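PDB 6FDG: 4-hydroxybenzoyl-CoA thioesterase from Staphylococcus aureus, which probably hydrolyses the thioester bond of 1,4-dihydroxy-2-naphthoyl-CoA, a step on the pathway to vitamin K2, as a hotdog-fold acyl-CoA thioesterase. Local coordinates for residues 24-29 / 66-71; 92-97 / 101-106; 43-48 / 52-57; 35-40 / 88-93. One frame throughout, in Å; residues are numbered along the deposited sequence.

Contact 1: 24-29 / 66-71; sequences GNYATW and KSIFYP
At the first turn of the long helix 26-41, Y26 and W29 receive I68 from the loop that joins strands 57-64 and 73-83. The methyl CD1 of I68 does most of the touching: it lies 3.4 Å from Y26 OH and 3.8 Å from Y26 CE2, reaching the phenol obliquely. The same methyl comes to the edge of the indole, near its plane, with I68 CD1 4.0 Å from W29 CZ3. With CG1 beside its own backbone N and an extended chain beyond (chi2 174°), I68 brings a slim tip up to the outer ends of both aromatics. In the hotdog fold a long helix is wrapped by a curved antiparallel sheet, and I94 of that sheet touches all three of these side chains. Tyrosine suits its place because the apolar ring packs inside while the hydroxyl reaches polar backbone through water. One water is 2.7 Å from Y26 OH and accepts a longer bond, 3.3 Å, from I68 N; a second is 2.8 Å from Y26 OH and donates to K66 O. The two bridges link the hydroxyl to the loop without direct bonding. Tryptophan likewise offers carbon to I68 and turns its NE1 to a hydrogen bond with E14.

Contact 2: 92-97 / 101-106; sequences YEIFNE and LATTGS
L101 lays its methyl CD1 over one face of the F95 ring, 4.2 Å from the centroid and offset toward the rim, a CH-pi contact. The leucine's CG stands anti to the backbone N (chi1 -177°), which carries the branch back across the hairpin, where L101 CD1 also lies 3.7 Å from E93 CB. On the other face of the sheet I94 and T103 run alongside each other, with I94 CB 3.7 Å from T103 OG1; beta-branched residues suit such extended backbone. Y92 turns its ring edge to G105, where the missing side chain leaves the backbone accessible, and its OH bonds to T107 and R34. Between the strands 88-95 and 101-113, a classic beta bulge sets A102 and T103 against I94. I94 O accepts a 2.7 Å bond from A102 N and a weak one of 3.4 Å from T103 N, while I94 N gives a nearly straight bond (168°) to T103 O. The doubled acceptor implies that the bulge shifts the register without leaving I94 O unbonded.

Contact 3: 43-48 / 52-57; sequences FSYADM and GIISPV
Y45 extends its phenol ring to S55, where Y45 CE1 lies 3.7 Å from S55 CB in an oblique approach. The contact joins the short helix 45-50 to the strand 53-54 that follows it, on the border of the hotdog sheet, where I54 pairs with I112 of strand 101-113. The tyrosine CG is anti to the backbone N (chi1 -179°), a torsion that directs the ring out from the helix start and across to the strand. Its hydroxyl then accepts a hydrogen bond from S55 N, at 3.0 Å to Y45 OH and 164° at the hydrogen, so one buried side chain both fills space and satisfies a backbone N-H. The hydroxyl also makes a weak hydrogen bond with E49 OE2. Serine is small enough to let the ring come close, and its own OG is bonded to I110 O. Further along the helix M48 crosses I53 obliquely, with M48 CG 4.0 Å from I53 CB; flexible methionine follows the branched surface here and also touches W129 and F126. G52 makes the tight return with a positive phi of 78°, after which I53 N gives a weak bond to M48 O. S44 caps the helix from the position just before it, its serine hydroxyl serving a first-turn amide that has no helix carbonyl to bond: D47 N donates to S44 OG at 3.1 Å.

Contact 4: 35-40 / 88-93; sequences LDYISK and SVYKYE
Y90 points the edge of its ring at the face of Y37, an offset edge-to-face pair with planes at 90° and centroids 6.0 Å apart. The closest carbons are Y37 CD1 and Y90 CE2, 4.0 Å from each other. A chi1 of 175° swings the Y37 ring off the helix to meet Y90. I38, one residue on, comes at about a right angle to the Y90 side chain, with I38 CD1 3.9 Å from Y90 OH. These three buried residues form the close-packed part, where helix 26-41 rests on strand 88-95 in the hotdog fold: the sheet curls about this helix, and the centre of the contact lies about 3 Å from the centre of the chain. A flat ring suits both places by filling the helix-to-sheet gap, and the Y90 hydroxyl, placed among carbon atoms, finds its polar partner in the hydroxyl of Y133 from helix 127-141. That helix also packs on Y37 and I38. On the looser side S39 is exposed and D36 and K40 partly so, while L35 packs on Y70 of a neighbouring subunit. K40 NZ makes a salt bridge of 2.8 Å to D36 OD2, one turn back on the same helix. The lysine meets that oxygen on its syn side, 21° out of the carboxylate plane, and T6 OG1 is a second partner of D36 OD2.

Overall arrangement
From the N terminus, the chain passes strand 2-9 and enters helix 26-41, whose start opens contact 1 and whose later turns open contact 4. Contact 3 follows, closing a short loop that ties helix 45-50 to strand 53-54 and falls within the spans of both. Contact 4 opens at 35-40, inside the span of contact 1, and closes at strand 88-95, beyond it, so these two cross; contact 1 ties the helix start to the 66-71 loop, contact 4 its later turns to the strand. Contact 2 comes last, pairing two hairpin strands and sharing Y92 and E93 with contact 4. Y26 packs on I94 and T103, joining contacts 1 and 2, while F43 N probably donates a hydrogen bond to I38 O.

Contact 1: 24-29 / 66-71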
loop_
_atom_site.group_PDB
_atom_site.type_symbol
_atom_site.label_atom_id
_atom_site.label_comp_id
_atom_site.label_asym_id
_atom_site.label_seq_id
_atom_site.Cartn_x
_atom_site.Cartn_y
_atom_site.Cartn_z
ATOM N N GLY A 24 6.156 -7.285 -2.044
ATOM C CA GLY A 24 4.797 -7.079 -2.583
ATOM C C GLY A 24 4.645 -5.857 -3.389
ATOM O O GLY A 24 3.582 -5.758 -4.070
ATOM N N ASN A 25 5.544 -4.912 -3.414
ATOM C CA ASN A 25 5.428 -3.649 -4.162
ATOM C C ASN A 25 5.877 -3.799 -5.569
ATOM O O ASN A 25 5.592 -2.910 -6.414
ATOM C CB ASN A 25 6.200 -2.505 -3.458
ATOM C CG ASN A 25 5.620 -2.151 -2.168
ATOM O OD1 ASN A 25 4.418 -2.272 -1.943
ATOM N ND2 ASN A 25 6.455 -1.623 -1.242
ATOM N N TYR A 26 6.505 -4.899 -5.934
ATOM C CA TYR A 26 7.023 -5.010 -7.289
ATOM C C TYR A 26 5.908 -5.135 -8.295
ATOM O O TYR A 26 6.068 -4.674 -9.422
ATOM C CB TYR A 26 7.977 -6.206 -7.373
ATOM C CG TYR A 26 9.356 -5.971 -6.755
ATOM C CD1 TYR A 26 9.604 -5.793 -5.396
ATOM C CD2 TYR A 26 10.416 -5.885 -7.597
ATOM C CE1 TYR A 26 10.857 -5.636 -4.868
ATOM C CE2 TYR A 26 11.734 -5.765 -7.032
ATOM C CZ TYR A 26 11.877 -5.640 -5.716
ATOM O OH TYR A 26 13.211 -5.538 -5.207
ATOM N N ALA A 27 4.750 -5.701 -7.935
ATOM C CA ALA A 27 3.629 -5.710 -8.864
ATOM C C ALA A 27 3.244 -4.312 -9.288
ATOM O O ALA A 27 2.887 -4.124 -10.480
ATOM C CB ALA A 27 2.488 -6.464 -8.283
ATOM N N THR A 28 3.313 -3.330 -8.394
ATOM C CA THR A 28 3.006 -1.957 -8.752
ATOM C C THR A 28 4.001 -1.424 -9.757
ATOM O O THR A 28 3.617 -0.713 -10.711
ATOM C CB THR A 28 2.882 -1.049 -7.523
ATOM O OG1 THR A 28 1.849 -1.591 -6.709
ATOM C CG2 THR A 28 2.657 0.336 -7.842
ATOM N N TRP A 29 5.268 -1.759 -9.587
ATOM C CA TRP A 29 6.268 -1.309 -10.551
ATOM C C TRP A 29 6.085 -1.985 -11.896
ATOM O O TRP A 29 6.208 -1.292 -12.927
ATOM C CB TRP A 29 7.684 -1.621 -10.049
ATOM C CG TRP A 29 8.097 -0.755 -8.872
ATOM C CD1 TRP A 29 7.375 0.124 -8.198
ATOM C CD2 TRP A 29 9.404 -0.754 -8.259
ATOM N NE1 TRP A 29 8.111 0.746 -7.168
ATOM C CE2 TRP A 29 9.372 0.190 -7.245
ATOM C CE3 TRP A 29 10.564 -1.469 -8.486
ATOM C CZ2 TRP A 29 10.487 0.542 -6.459
ATOM C CZ3 TRP A 29 11.688 -1.167 -7.703
ATOM C CH2 TRP A 29 11.609 -0.160 -6.718
ATOM N N LYS A 66 18.347 -9.889 -6.693
ATOM C CA LYS A 66 19.064 -9.013 -5.791
ATOM C C LYS A 66 18.073 -8.181 -5.062
ATOM O O LYS A 66 17.140 -7.633 -5.699
ATOM C CB LYS A 66 20.050 -8.050 -6.557
ATOM C CG LYS A 66 21.141 -8.750 -7.299
ATOM C CD LYS A 66 22.122 -7.701 -7.809
ATOM C CE LYS A 66 23.585 -8.119 -7.694
ATOM N NZ LYS A 66 23.891 -9.043 -8.805
ATOM N N SER A 67 18.235 -7.918 -3.787
ATOM C CA SER A 67 17.486 -6.885 -3.088
ATOM C C SER A 67 17.656 -5.514 -3.674
ATOM O O SER A 67 18.802 -5.180 -4.238
ATOM C CB SER A 67 17.694 -6.936 -1.531
ATOM O OG SER A 67 17.132 -8.123 -1.038
ATOM N N ILE A 68 16.685 -4.649 -3.658
ATOM C CA ILE A 68 16.767 -3.237 -4.028
ATOM C C ILE A 68 16.703 -2.436 -2.743
ATOM O O ILE A 68 15.690 -2.490 -1.972
ATOM C CB ILE A 68 15.702 -2.847 -5.108
ATOM C CG1 ILE A 68 15.916 -3.739 -6.355
ATOM C CG2 ILE A 68 15.697 -1.413 -5.445
ATOM C CD1 ILE A 68 14.875 -3.588 -7.449
ATOM N N PHE A 69 17.878 -1.819 -2.378
ATOM C CA PHE A 69 17.965 -1.003 -1.162
ATOM C C PHE A 69 17.616 0.405 -1.523
ATOM O O PHE A 69 18.082 0.985 -2.497
ATOM C CB PHE A 69 19.348 -1.060 -0.616
ATOM C CG PHE A 69 19.733 -2.435 -0.014
ATOM C CD1 PHE A 69 20.256 -3.391 -0.840
ATOM C CD2 PHE A 69 19.571 -2.672 1.328
ATOM C CE1 PHE A 69 20.601 -4.633 -0.341
ATOM C CE2 PHE A 69 19.957 -3.913 1.898
ATOM C CZ PHE A 69 20.433 -4.887 1.019
ATOM N N TYR A 70 16.702 1.016 -0.785
ATOM C CA TYR A 70 16.317 2.381 -0.943
ATOM C C TYR A 70 17.552 3.377 -0.406
ATOM O O TYR A 70 18.187 3.012 0.576
ATOM C CB TYR A 70 15.126 2.613 -0.021
ATOM C CG TYR A 70 14.761 4.064 0.043
ATOM C CD1 TYR A 70 13.951 4.648 -0.878
ATOM C CD2 TYR A 70 15.401 4.932 0.990
ATOM C CE1 TYR A 70 13.719 5.999 -0.890
ATOM C CE2 TYR A 70 15.126 6.276 1.009
ATOM C CZ TYR A 70 14.166 6.753 0.067
ATOM O OH TYR A 70 13.970 8.082 0.080
ATOM N N PRO A 71 17.736 4.487 -1.025
ATOM C CA PRO A 71 17.174 5.031 -2.223
ATOM C C PRO A 71 17.667 4.258 -3.507
ATOM O O PRO A 71 18.788 3.660 -3.501
ATOM C CB PRO A 71 17.562 6.478 -2.227
ATOM C CG PRO A 71 18.883 6.426 -1.592
ATOM C CD PRO A 71 18.852 5.349 -0.541
HETATM O O HOH W 1 13.744 -5.606 -2.603
HETATM O O HOH W 2 14.502 -7.616 -6.642
#

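Contact 2: 92-97 / 101-106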
loop_
_atom_site.group_PDB
_atom_site.type_symbol
_atom_site.label_atom_id
_atom_site.label_comp_id
_atom_site.label_asym_id
_atom_site.label_seq_id
_atom_site.Cartn_x
_atom_site.Cartn_y
_atom_site.Cartn_z
ATOM N N TYR A 92 9.180 -8.877 -17.746
ATOM C CA TYR A 92 9.908 -7.741 -17.225
ATOM C C TYR A 92 11.284 -8.100 -16.711
ATOM O O TYR A 92 11.535 -9.217 -16.205
ATOM C CB TYR A 92 9.218 -7.156 -15.975
ATOM C CG TYR A 92 7.723 -6.909 -16.212
ATOM C CD1 TYR A 92 6.809 -7.959 -15.937
ATOM C CD2 TYR A 92 7.242 -5.704 -16.602
ATOM C CE1 TYR A 92 5.444 -7.798 -16.189
ATOM C CE2 TYR A 92 5.846 -5.518 -16.815
ATOM C CZ TYR A 92 4.982 -6.553 -16.545
ATOM O OH TYR A 92 3.573 -6.350 -16.716
ATOM N N GLU A 93 12.171 -7.136 -16.809
ATOM C CA GLU A 93 13.519 -7.188 -16.125
ATOM C C GLU A 93 13.700 -5.876 -15.440
ATOM O O GLU A 93 13.461 -4.821 -16.030
ATOM C CB GLU A 93 14.665 -7.388 -17.164
ATOM C CG GLU A 93 14.654 -8.716 -17.801
ATOM C CD GLU A 93 15.688 -8.918 -18.938
ATOM O OE1 GLU A 93 16.131 -7.925 -19.472
ATOM O OE2 GLU A 93 15.826 -10.088 -19.263
ATOM N N ILE A 94 14.174 -5.889 -14.189
ATOM C CA ILE A 94 14.471 -4.668 -13.462
ATOM C C ILE A 94 15.983 -4.570 -13.202
ATOM O O ILE A 94 16.594 -5.539 -12.691
ATOM C CB ILE A 94 13.796 -4.580 -12.113
ATOM C CG1 ILE A 94 12.249 -4.740 -12.278
ATOM C CG2 ILE A 94 14.155 -3.297 -11.413
ATOM C CD1 ILE A 94 11.505 -4.637 -10.983
ATOM N N PHE A 95 16.562 -3.462 -13.670
ATOM C CA PHE A 95 18.009 -3.175 -13.432
ATOM C C PHE A 95 18.099 -2.129 -12.420
ATOM O O PHE A 95 17.432 -1.086 -12.383
ATOM C CB PHE A 95 18.614 -2.757 -14.792
ATOM C CG PHE A 95 18.543 -3.807 -15.855
ATOM C CD1 PHE A 95 19.553 -4.797 -16.010
ATOM C CD2 PHE A 95 17.434 -3.879 -16.717
ATOM C CE1 PHE A 95 19.465 -5.837 -16.948
ATOM C CE2 PHE A 95 17.364 -4.909 -17.660
ATOM C CZ PHE A 95 18.343 -5.872 -17.789
ATOM N N ASN A 96 19.112 -2.335 -11.526
ATOM C CA ASN A 96 19.421 -1.348 -10.522
ATOM C C ASN A 96 20.292 -0.228 -11.093
ATOM O O ASN A 96 20.677 -0.254 -12.221
ATOM C CB ASN A 96 19.889 -2.023 -9.239
ATOM C CG ASN A 96 21.333 -2.521 -9.274
ATOM O OD1 ASN A 96 22.023 -2.262 -10.279
ATOM N ND2 ASN A 96 21.661 -3.395 -8.372
ATOM N N GLU A 97 20.684 0.711 -10.200
ATOM C CA GLU A 97 21.435 1.913 -10.628
ATOM C C GLU A 97 22.861 1.556 -11.119
ATOM O O GLU A 97 23.506 2.240 -11.997
ATOM C CB GLU A 97 21.513 2.845 -9.382
ATOM C CG GLU A 97 20.965 4.154 -9.643
ATOM C CD GLU A 97 21.076 5.048 -8.434
ATOM O OE1 GLU A 97 22.154 5.629 -8.174
ATOM O OE2 GLU A 97 20.069 5.221 -7.750
ATOM N N LEU A 101 21.121 -6.831 -13.113
ATOM C CA LEU A 101 19.751 -7.469 -13.130
ATOM C C LEU A 101 19.280 -7.840 -11.728
ATOM O O LEU A 101 19.939 -8.697 -11.050
ATOM C CB LEU A 101 19.783 -8.646 -14.004
ATOM C CG LEU A 101 18.363 -9.353 -14.165
ATOM C CD1 LEU A 101 17.397 -8.451 -14.827
ATOM C CD2 LEU A 101 18.569 -10.687 -14.806
ATOM N N ALA A 102 18.314 -7.075 -11.203
ATOM C CA ALA A 102 17.817 -7.261 -9.837
ATOM C C ALA A 102 16.630 -8.253 -9.748
ATOM O O ALA A 102 16.378 -8.878 -8.757
ATOM C CB ALA A 102 17.516 -6.005 -9.185
ATOM N N THR A 103 15.800 -8.242 -10.809
ATOM C CA THR A 103 14.510 -8.922 -10.778
ATOM C C THR A 103 14.022 -9.254 -12.154
ATOM O O THR A 103 14.278 -8.486 -13.100
ATOM C CB THR A 103 13.432 -7.889 -10.172
ATOM O OG1 THR A 103 14.001 -6.975 -9.318
ATOM C CG2 THR A 103 12.280 -8.617 -9.646
ATOM N N THR A 104 13.334 -10.364 -12.303
ATOM C CA THR A 104 12.606 -10.714 -13.499
ATOM C C THR A 104 11.205 -11.056 -13.113
ATOM O O THR A 104 10.887 -11.239 -11.905
ATOM C CB THR A 104 13.203 -11.884 -14.267
ATOM O OG1 THR A 104 13.216 -13.059 -13.483
ATOM C CG2 THR A 104 14.673 -11.548 -14.636
ATOM N N GLY A 105 10.255 -11.042 -14.063
ATOM C CA GLY A 105 8.897 -11.538 -13.700
ATOM C C GLY A 105 8.015 -11.483 -14.881
ATOM O O GLY A 105 8.469 -11.208 -16.069
ATOM N N SER A 106 6.740 -11.759 -14.687
ATOM C CA SER A 106 5.764 -11.773 -15.736
ATOM C C SER A 106 4.393 -11.518 -15.189
ATOM O O SER A 106 4.105 -11.738 -13.989
ATOM C CB SER A 106 5.749 -13.072 -16.509
ATOM O OG SER A 106 5.453 -14.180 -15.704
#

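Contact 3: 43-48 / 52-57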
loop_
_atom_site.group_PDB
_atom_site.type_symbol
_atom_site.label_atom_id
_atom_site.label_comp_id
_atom_site.label_asym_id
_atom_site.label_seq_id
_atom_site.Cartn_x
_atom_site.Cartn_y
_atom_site.Cartn_z
ATOM N N PHE A 43 -1.073 3.870 -27.217
ATOM C CA PHE A 43 -2.437 3.635 -26.698
ATOM C C PHE A 43 -2.596 4.077 -25.268
ATOM O O PHE A 43 -1.662 4.315 -24.532
ATOM C CB PHE A 43 -2.769 2.140 -26.809
ATOM C CG PHE A 43 -2.690 1.598 -28.213
ATOM C CD1 PHE A 43 -3.716 1.909 -29.122
ATOM C CD2 PHE A 43 -1.645 0.853 -28.669
ATOM C CE1 PHE A 43 -3.629 1.430 -30.441
ATOM C CE2 PHE A 43 -1.465 0.477 -29.983
ATOM C CZ PHE A 43 -2.512 0.771 -30.901
ATOM N N SER A 44 -3.787 4.197 -24.766
ATOM C CA SER A 44 -4.036 4.699 -23.456
ATOM C C SER A 44 -4.928 3.713 -22.758
ATOM O O SER A 44 -6.079 3.486 -23.162
ATOM C CB SER A 44 -4.802 6.000 -23.572
ATOM O OG SER A 44 -5.339 6.338 -22.308
ATOM N N TYR A 45 -4.459 3.143 -21.648
ATOM C CA TYR A 45 -5.304 2.329 -20.875
ATOM C C TYR A 45 -6.518 3.070 -20.297
ATOM O O TYR A 45 -7.633 2.573 -20.223
ATOM C CB TYR A 45 -4.522 1.613 -19.777
ATOM C CG TYR A 45 -5.439 0.726 -18.961
ATOM C CD1 TYR A 45 -6.030 -0.425 -19.487
ATOM C CD2 TYR A 45 -5.734 0.984 -17.626
ATOM C CE1 TYR A 45 -6.948 -1.171 -18.802
ATOM C CE2 TYR A 45 -6.571 0.225 -16.876
ATOM C CZ TYR A 45 -7.235 -0.899 -17.450
ATOM O OH TYR A 45 -8.111 -1.628 -16.775
ATOM N N ALA A 46 -6.336 4.359 -19.920
ATOM C CA ALA A 46 -7.525 5.086 -19.419
ATOM C C ALA A 46 -8.613 5.184 -20.528
ATOM O O ALA A 46 -9.798 5.163 -20.205
ATOM C CB ALA A 46 -7.091 6.488 -18.976
ATOM N N ASP A 47 -8.196 5.282 -21.791
ATOM C CA ASP A 47 -9.183 5.262 -22.918
ATOM C C ASP A 47 -9.868 3.937 -23.079
ATOM O O ASP A 47 -11.084 3.906 -23.301
ATOM C CB ASP A 47 -8.551 5.557 -24.242
ATOM C CG ASP A 47 -8.155 6.990 -24.433
ATOM O OD1 ASP A 47 -8.581 7.878 -23.686
ATOM O OD2 ASP A 47 -7.342 7.179 -25.382
ATOM N N MET A 48 -9.228 2.802 -22.801
ATOM C CA MET A 48 -9.875 1.524 -22.756
ATOM C C MET A 48 -10.931 1.474 -21.667
ATOM O O MET A 48 -12.097 1.012 -21.837
ATOM C CB MET A 48 -8.794 0.418 -22.553
ATOM C CG MET A 48 -9.384 -0.929 -22.334
ATOM S SD MET A 48 -8.161 -2.265 -22.215
ATOM C CE MET A 48 -7.818 -2.547 -23.928
ATOM N N GLY A 52 -15.712 1.075 -20.933
ATOM C CA GLY A 52 -16.273 0.069 -20.122
ATOM C C GLY A 52 -15.587 -1.305 -20.117
ATOM O O GLY A 52 -16.153 -2.262 -19.791
ATOM N N ILE A 53 -14.290 -1.263 -20.482
ATOM C CA ILE A 53 -13.474 -2.482 -20.512
ATOM C C ILE A 53 -12.319 -2.305 -19.510
ATOM O O ILE A 53 -11.754 -1.280 -19.479
ATOM C CB ILE A 53 -12.942 -2.753 -21.923
ATOM C CG1 ILE A 53 -14.101 -2.961 -22.953
ATOM C CG2 ILE A 53 -12.031 -4.015 -21.970
ATOM C CD1 ILE A 53 -14.995 -4.086 -22.599
ATOM N N ILE A 54 -12.106 -3.352 -18.709
ATOM C CA ILE A 54 -10.959 -3.376 -17.741
ATOM C C ILE A 54 -10.095 -4.533 -18.123
ATOM O O ILE A 54 -10.546 -5.580 -18.548
ATOM C CB ILE A 54 -11.415 -3.705 -16.341
ATOM C CG1 ILE A 54 -12.435 -2.695 -15.875
ATOM C CG2 ILE A 54 -10.236 -3.617 -15.374
ATOM C CD1 ILE A 54 -13.051 -3.137 -14.606
ATOM N N SER A 55 -8.786 -4.378 -17.719
ATOM C CA SER A 55 -7.768 -5.381 -17.959
ATOM C C SER A 55 -7.064 -5.832 -16.639
ATOM O O SER A 55 -5.996 -5.223 -16.337
ATOM C CB SER A 55 -6.783 -4.882 -18.937
ATOM O OG SER A 55 -5.900 -5.861 -19.372
ATOM N N PRO A 56 -7.592 -6.807 -16.024
ATOM C CA PRO A 56 -6.922 -7.286 -14.812
ATOM C C PRO A 56 -5.873 -8.297 -15.053
ATOM O O PRO A 56 -5.855 -9.069 -16.028
ATOM C CB PRO A 56 -8.061 -7.892 -14.039
ATOM C CG PRO A 56 -8.971 -8.485 -15.094
ATOM C CD PRO A 56 -8.897 -7.454 -16.176
ATOM N N VAL A 57 -4.941 -8.311 -14.093
ATOM C CA VAL A 57 -3.896 -9.428 -13.991
ATOM C C VAL A 57 -4.482 -10.687 -13.567
ATOM O O VAL A 57 -5.143 -10.699 -12.491
ATOM C CB VAL A 57 -2.789 -8.931 -13.072
ATOM C CG1 VAL A 57 -1.833 -10.074 -12.840
ATOM C CG2 VAL A 57 -2.086 -7.777 -13.676
#

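Contact 4: 35-40 / 88-93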
loop_
_atom_site.group_PDB
_atom_site.type_symbol
_atom_site.label_atom_id
_atom_site.label_comp_id
_atom_site.label_asym_id
_atom_site.label_seq_id
_atom_site.Cartn_x
_atom_site.Cartn_y
_atom_site.Cartn_z
ATOM N N LEU A 35 2.023 -0.068 -18.283
ATOM C CA LEU A 35 1.218 1.058 -18.764
ATOM C C LEU A 35 2.137 1.981 -19.590
ATOM O O LEU A 35 1.580 2.635 -20.548
ATOM C CB LEU A 35 0.528 1.740 -17.596
ATOM C CG LEU A 35 -0.638 0.956 -16.984
ATOM C CD1 LEU A 35 -1.104 1.610 -15.664
ATOM C CD2 LEU A 35 -1.852 0.869 -17.918
ATOM N N ASP A 36 3.418 2.093 -19.259
ATOM C CA ASP A 36 4.339 2.914 -20.053
ATOM C C ASP A 36 4.534 2.221 -21.378
ATOM O O ASP A 36 4.610 2.894 -22.450
ATOM C CB ASP A 36 5.685 3.027 -19.292
ATOM C CG ASP A 36 6.676 3.983 -19.932
ATOM O OD1 ASP A 36 6.261 5.084 -20.360
ATOM O OD2 ASP A 36 7.857 3.563 -19.989
ATOM N N TYR A 37 4.681 0.895 -21.475
ATOM C CA TYR A 37 4.790 0.131 -22.731
ATOM C C TYR A 37 3.582 0.486 -23.588
ATOM O O TYR A 37 3.697 0.801 -24.790
ATOM C CB TYR A 37 4.916 -1.366 -22.467
ATOM C CG TYR A 37 4.922 -2.214 -23.665
ATOM C CD1 TYR A 37 3.735 -2.614 -24.292
ATOM C CD2 TYR A 37 6.128 -2.682 -24.229
ATOM C CE1 TYR A 37 3.719 -3.420 -25.404
ATOM C CE2 TYR A 37 6.150 -3.508 -25.342
ATOM C CZ TYR A 37 4.964 -3.870 -25.950
ATOM O OH TYR A 37 4.993 -4.712 -27.093
ATOM N N ILE A 38 2.379 0.357 -23.049
ATOM C CA ILE A 38 1.187 0.580 -23.834
ATOM C C ILE A 38 1.194 2.024 -24.339
ATOM O O ILE A 38 0.759 2.220 -25.545
ATOM C CB ILE A 38 -0.030 0.251 -22.892
ATOM C CG1 ILE A 38 -0.099 -1.232 -22.578
ATOM C CG2 ILE A 38 -1.353 0.838 -23.498
ATOM C CD1 ILE A 38 -1.131 -1.576 -21.511
ATOM N N SER A 39 1.476 2.967 -23.521
ATOM C CA SER A 39 1.521 4.346 -24.025
ATOM C C SER A 39 2.498 4.522 -25.171
ATOM O O SER A 39 2.282 5.129 -26.239
ATOM C CB SER A 39 1.804 5.259 -22.871
ATOM O OG SER A 39 1.768 6.635 -23.115
ATOM N N LYS A 40 3.685 4.000 -25.008
ATOM C CA LYS A 40 4.728 4.113 -26.057
ATOM C C LYS A 40 4.334 3.436 -27.283
ATOM O O LYS A 40 4.756 3.874 -28.428
ATOM C CB LYS A 40 6.070 3.649 -25.462
ATOM C CG LYS A 40 6.642 4.621 -24.487
ATOM C CD LYS A 40 7.801 4.138 -23.622
ATOM C CE LYS A 40 8.489 5.195 -22.926
ATOM N NZ LYS A 40 9.522 4.668 -22.010
ATOM N N SER A 88 -2.716 -11.683 -22.867
ATOM C CA SER A 88 -1.336 -11.259 -23.166
ATOM C C SER A 88 -0.422 -11.649 -21.992
ATOM O O SER A 88 -0.908 -11.507 -20.800
ATOM C CB SER A 88 -1.182 -9.820 -23.330
ATOM O OG SER A 88 -1.860 -9.304 -24.527
ATOM N N VAL A 89 0.787 -12.070 -22.231
ATOM C CA VAL A 89 1.789 -12.289 -21.159
ATOM C C VAL A 89 2.901 -11.283 -21.381
ATOM O O VAL A 89 3.555 -11.275 -22.435
ATOM C CB VAL A 89 2.348 -13.697 -21.166
ATOM C CG1 VAL A 89 3.367 -13.874 -20.028
ATOM C CG2 VAL A 89 1.206 -14.706 -21.000
ATOM N N TYR A 90 3.088 -10.376 -20.437
ATOM C CA TYR A 90 4.189 -9.408 -20.405
ATOM C C TYR A 90 5.288 -9.994 -19.586
ATOM O O TYR A 90 5.045 -10.641 -18.530
ATOM C CB TYR A 90 3.756 -8.095 -19.802
ATOM C CG TYR A 90 2.691 -7.327 -20.516
ATOM C CD1 TYR A 90 1.376 -7.700 -20.514
ATOM C CD2 TYR A 90 3.059 -6.229 -21.310
ATOM C CE1 TYR A 90 0.410 -6.967 -21.229
ATOM C CE2 TYR A 90 2.085 -5.473 -22.017
ATOM C CZ TYR A 90 0.846 -5.905 -21.950
ATOM O OH TYR A 90 -0.167 -5.160 -22.661
ATOM N N LYS A 91 6.535 -9.756 -19.979
ATOM C CA LYS A 91 7.719 -10.083 -19.176
ATOM C C LYS A 91 8.459 -8.817 -18.887
ATOM O O LYS A 91 8.437 -7.811 -19.613
ATOM C CB LYS A 91 8.624 -11.100 -19.910
ATOM C CG LYS A 91 8.089 -12.514 -19.792
ATOM C CD LYS A 91 8.924 -13.561 -20.518
ATOM C CE LYS A 91 10.268 -13.666 -19.866
ATOM N NZ LYS A 91 10.701 -15.141 -20.046
ATOM N N TYR A 92 9.180 -8.877 -17.746
ATOM C CA TYR A 92 9.908 -7.741 -17.225
ATOM C C TYR A 92 11.284 -8.100 -16.711
ATOM O O TYR A 92 11.535 -9.217 -16.205
ATOM C CB TYR A 92 9.218 -7.156 -15.975
ATOM C CG TYR A 92 7.723 -6.909 -16.212
ATOM C CD1 TYR A 92 6.809 -7.959 -15.937
ATOM C CD2 TYR A 92 7.242 -5.704 -16.602
ATOM C CE1 TYR A 92 5.444 -7.798 -16.189
ATOM C CE2 TYR A 92 5.846 -5.518 -16.815
ATOM C CZ TYR A 92 4.982 -6.553 -16.545
ATOM O OH TYR A 92 3.573 -6.350 -16.716
ATOM N N GLU A 93 12.171 -7.136 -16.809
ATOM C CA GLU A 93 13.519 -7.188 -16.125
ATOM C C GLU A 93 13.700 -5.876 -15.440
ATOM O O GLU A 93 13.461 -4.821 -16.030
ATOM C CB GLU A 93 14.665 -7.388 -17.164
ATOM C CG GLU A 93 14.654 -8.716 -17.801
ATOM C CD GLU A 93 15.688 -8.918 -18.938
ATOM O OE1 GLU A 93 16.131 -7.925 -19.472
ATOM O OE2 GLU A 93 15.826 -10.088 -19.263
#